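Local coordinates for putative DNA-binding protein (Streptomyces coelicolor, PDB 2EWT), which probably binds DNA through a helix-turn-helix domain, as a central regulator of aerial mycelium formation in Streptomyces coelicolor, at residues V27-W35 against R54-Y62. Sequence-based numbering, arbitrary orientation.
Sequences VEEKSQGRW and RLAELADFY. With SO4 (sulfate ion), chain C.
CA of S31 is 7.9 Å from CA of F61, and W35 CA lies 8.6 Å from L58 CA. Helix 24-30 closes in a Schellman motif with Q32 at positive phi, and a type I' turn, S31 to R34, swings the chain back over helix 52-62. S31 OG donates to V27 O and accepts from W35 N, tying the turn to the helix. W35 lies between R34 CG on one face and L58 CD2 on the other, the latter 4.0 Å from the centroid of the five-membered ring. Its pyrrole edge meets the face of F61 in an edge-to-face pair, planes 71° apart. The chi1 of F61 (174°), with CG opposite the backbone N, carries that ring on to V27 CG1 (3.7 Å from CE2) and the aliphatic chain of K30. Were W35 an alanine, L58 and F61 would probably lose their aromatic partner, opening a gap between turn and helix. At the benzo edge E57 OE1 approaches W35 CH2 and R54 NH1 approaches CZ3; R34 reaches out to E57 (NH2 to OE2, 3.4 Å), which the two arginines share. R54 NH2 also donates to O4 of a sulfate, probably from the crystallisation liquor. This packing joins helix 24-30, probably the first helix of the helix-turn-helix with helix 37-45 following, and the turn after it, to helix 52-62 within a compact all-helical DNA-binding domain.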
loop_
_atom_site.group_PDB
_atom_site.type_symbol
_atom_site.label_atom_id
_atom_site.label_comp_id
_atom_site.label_asym_id
_atom_site.label_seq_id
_atom_site.Cartn_x
_atom_site.Cartn_y
_atom_site.Cartn_z
ATOM N N VAL A 27 -18.954 -9.659 3.720
ATOM C CA VAL A 27 -18.096 -8.502 3.953
ATOM C C VAL A 27 -18.940 -7.234 3.997
ATOM O O VAL A 27 -18.753 -6.390 4.866
ATOM C CB VAL A 27 -17.022 -8.366 2.847
ATOM C CG1 VAL A 27 -16.336 -7.005 2.939
ATOM C CG2 VAL A 27 -15.984 -9.470 2.999
ATOM N N GLU A 28 -19.875 -7.109 3.058
ATOM C CA GLU A 28 -20.746 -5.939 3.010
ATOM C C GLU A 28 -21.590 -5.855 4.277
ATOM O O GLU A 28 -21.838 -4.768 4.799
ATOM C CB GLU A 28 -21.658 -6.003 1.778
ATOM C CG GLU A 28 -22.425 -4.712 1.506
ATOM C CD GLU A 28 -23.095 -4.699 0.148
ATOM O OE1 GLU A 28 -22.400 -4.948 -0.861
ATOM O OE2 GLU A 28 -24.315 -4.437 0.083
ATOM N N GLU A 29 -22.031 -7.007 4.772
ATOM C CA GLU A 29 -22.844 -7.036 5.981
ATOM C C GLU A 29 -22.019 -6.700 7.213
ATOM O O GLU A 29 -22.390 -5.826 7.991
ATOM C CB GLU A 29 -23.492 -8.410 6.162
ATOM C CG GLU A 29 -24.530 -8.744 5.111
ATOM C CD GLU A 29 -25.085 -10.145 5.267
ATOM O OE1 GLU A 29 -24.291 -11.110 5.210
ATOM O OE2 GLU A 29 -26.313 -10.280 5.444
ATOM N N LYS A 30 -20.894 -7.387 7.383
ATOM C CA LYS A 30 -20.042 -7.152 8.544
ATOM C C LYS A 30 -19.519 -5.720 8.610
ATOM O O LYS A 30 -19.347 -5.168 9.702
ATOM C CB LYS A 30 -18.862 -8.135 8.558
ATOM C CG LYS A 30 -18.024 -8.054 9.830
ATOM C CD LYS A 30 -16.971 -9.144 9.904
ATOM C CE LYS A 30 -16.276 -9.127 11.263
ATOM N NZ LYS A 30 -15.280 -10.225 11.404
ATOM N N SER A 31 -19.288 -5.111 7.449
ATOM C CA SER A 31 -18.775 -3.745 7.392
ATOM C C SER A 31 -19.884 -2.699 7.388
ATOM O O SER A 31 -19.631 -1.522 7.148
ATOM C CB SER A 31 -17.902 -3.552 6.149
ATOM O OG SER A 31 -18.684 -3.587 4.969
ATOM N N GLN A 32 -21.111 -3.133 7.652
ATOM C CA GLN A 32 -22.248 -2.219 7.684
ATOM C C GLN A 32 -22.359 -1.464 6.357
ATOM O O GLN A 32 -22.809 -0.316 6.325
ATOM C CB GLN A 32 -22.082 -1.206 8.822
ATOM C CG GLN A 32 -21.419 -1.752 10.082
ATOM C CD GLN A 32 -22.329 -2.638 10.903
ATOM O OE1 GLN A 32 -22.832 -3.651 10.422
ATOM N NE2 GLN A 32 -22.540 -2.261 12.159
ATOM N N GLY A 33 -21.923 -2.101 5.273
ATOM C CA GLY A 33 -21.998 -1.476 3.965
ATOM C C GLY A 33 -20.808 -0.626 3.549
ATOM O O GLY A 33 -20.782 -0.101 2.437
ATOM N N ARG A 34 -19.816 -0.486 4.419
ATOM C CA ARG A 34 -18.655 0.328 4.072
ATOM C C ARG A 34 -17.897 -0.291 2.906
ATOM O O ARG A 34 -17.465 0.412 1.994
ATOM C CB ARG A 34 -17.715 0.475 5.266
ATOM C CG ARG A 34 -16.596 1.470 5.011
ATOM C CD ARG A 34 -15.649 1.564 6.188
ATOM N NE ARG A 34 -14.663 2.620 5.988
ATOM C CZ ARG A 34 -13.579 2.779 6.739
ATOM N NH1 ARG A 34 -13.338 1.946 7.741
ATOM N NH2 ARG A 34 -12.736 3.769 6.487
ATOM N N TRP A 35 -17.749 -1.611 2.946
ATOM C CA TRP A 35 -17.048 -2.349 1.898
ATOM C C TRP A 35 -18.082 -3.108 1.069
ATOM O O TRP A 35 -18.513 -4.202 1.442
ATOM C CB TRP A 35 -16.057 -3.330 2.527
ATOM C CG TRP A 35 -15.131 -2.689 3.522
ATOM C CD1 TRP A 35 -14.841 -3.145 4.773
ATOM C CD2 TRP A 35 -14.397 -1.466 3.363
ATOM N NE1 TRP A 35 -13.980 -2.284 5.409
ATOM C CE2 TRP A 35 -13.689 -1.244 4.564
ATOM C CE3 TRP A 35 -14.270 -0.534 2.321
ATOM C CZ2 TRP A 35 -12.865 -0.128 4.757
ATOM C CZ3 TRP A 35 -13.449 0.578 2.512
ATOM C CH2 TRP A 35 -12.758 0.768 3.725
ATOM N N ARG A 54 -6.576 2.307 1.417
ATOM C CA ARG A 54 -7.634 1.302 1.335
ATOM C C ARG A 54 -7.103 -0.067 1.763
ATOM O O ARG A 54 -7.779 -0.806 2.479
ATOM C CB ARG A 54 -8.177 1.210 -0.096
ATOM C CG ARG A 54 -9.487 0.437 -0.213
ATOM C CD ARG A 54 -10.632 1.205 0.443
ATOM N NE ARG A 54 -10.960 2.423 -0.297
ATOM C CZ ARG A 54 -11.758 3.386 0.156
ATOM N NH1 ARG A 54 -12.316 3.284 1.355
ATOM N NH2 ARG A 54 -12.003 4.453 -0.594
ATOM N N LEU A 55 -5.895 -0.412 1.320
ATOM C CA LEU A 55 -5.317 -1.702 1.692
ATOM C C LEU A 55 -5.166 -1.802 3.208
ATOM O O LEU A 55 -5.459 -2.841 3.804
ATOM C CB LEU A 55 -3.953 -1.905 1.028
ATOM C CG LEU A 55 -3.337 -3.292 1.262
ATOM C CD1 LEU A 55 -4.277 -4.359 0.718
ATOM C CD2 LEU A 55 -1.976 -3.385 0.591
ATOM N N ALA A 56 -4.705 -0.721 3.829
ATOM C CA ALA A 56 -4.528 -0.696 5.275
ATOM C C ALA A 56 -5.872 -0.845 5.983
ATOM O O ALA A 56 -5.968 -1.520 7.007
ATOM C CB ALA A 56 -3.852 0.607 5.700
ATOM N N GLU A 57 -6.907 -0.217 5.436
ATOM C CA GLU A 57 -8.239 -0.291 6.031
ATOM C C GLU A 57 -8.793 -1.709 5.921
ATOM O O GLU A 57 -9.424 -2.212 6.852
ATOM C CB GLU A 57 -9.183 0.707 5.345
ATOM C CG GLU A 57 -8.653 2.140 5.368
ATOM C CD GLU A 57 -9.509 3.123 4.590
ATOM O OE1 GLU A 57 -9.992 2.770 3.492
ATOM O OE2 GLU A 57 -9.680 4.264 5.069
ATOM N N LEU A 58 -8.549 -2.359 4.785
ATOM C CA LEU A 58 -9.027 -3.721 4.583
ATOM C C LEU A 58 -8.268 -4.703 5.466
ATOM O O LEU A 58 -8.850 -5.657 5.981
ATOM C CB LEU A 58 -8.884 -4.122 3.114
ATOM C CG LEU A 58 -9.819 -3.367 2.166
ATOM C CD1 LEU A 58 -9.477 -3.714 0.722
ATOM C CD2 LEU A 58 -11.277 -3.729 2.477
ATOM N N ALA A 59 -6.970 -4.468 5.644
ATOM C CA ALA A 59 -6.157 -5.340 6.487
ATOM C C ALA A 59 -6.718 -5.326 7.901
ATOM O O ALA A 59 -6.862 -6.375 8.533
ATOM C CB ALA A 59 -4.708 -4.866 6.497
ATOM N N ASP A 60 -7.028 -4.128 8.391
ATOM C CA ASP A 60 -7.584 -3.957 9.730
ATOM C C ASP A 60 -8.926 -4.667 9.827
ATOM O O ASP A 60 -9.202 -5.370 10.801
ATOM C CB ASP A 60 -7.765 -2.469 10.037
ATOM C CG ASP A 60 -6.446 -1.754 10.252
ATOM O OD1 ASP A 60 -5.404 -2.282 9.811
ATOM O OD2 ASP A 60 -6.448 -0.660 10.852
ATOM N N PHE A 61 -9.759 -4.475 8.810
ATOM C CA PHE A 61 -11.074 -5.101 8.769
ATOM C C PHE A 61 -10.965 -6.619 8.874
ATOM O O PHE A 61 -11.691 -7.251 9.643
ATOM C CB PHE A 61 -11.792 -4.731 7.471
ATOM C CG PHE A 61 -13.106 -5.440 7.283
ATOM C CD1 PHE A 61 -14.205 -5.122 8.076
ATOM C CD2 PHE A 61 -13.233 -6.442 6.329
ATOM C CE1 PHE A 61 -15.419 -5.794 7.920
ATOM C CE2 PHE A 61 -14.441 -7.121 6.164
ATOM C CZ PHE A 61 -15.534 -6.794 6.963
ATOM N N TYR A 62 -10.058 -7.200 8.096
ATOM C CA TYR A 62 -9.864 -8.640 8.103
ATOM C C TYR A 62 -9.071 -9.130 9.310
ATOM O O TYR A 62 -8.984 -10.332 9.551
ATOM C CB TYR A 62 -9.184 -9.084 6.809
ATOM C CG TYR A 62 -10.091 -9.001 5.595
ATOM C CD1 TYR A 62 -11.349 -9.604 5.603
ATOM C CD2 TYR A 62 -9.688 -8.335 4.438
ATOM C CE1 TYR A 62 -12.190 -9.548 4.491
ATOM C CE2 TYR A 62 -10.523 -8.271 3.315
ATOM C CZ TYR A 62 -11.771 -8.880 3.351
ATOM O OH TYR A 62 -12.592 -8.828 2.246
HETATM S S SO4 C . -11.837 3.639 -3.874
HETATM O O1 SO4 C . -11.642 2.695 -4.991
HETATM O O2 SO4 C . -12.437 4.887 -4.382
HETATM O O3 SO4 C . -12.741 3.037 -2.876
HETATM O O4 SO4 C . -10.535 3.936 -3.247
HETATM O O HOH W 1 -13.396 -9.504 9.319
#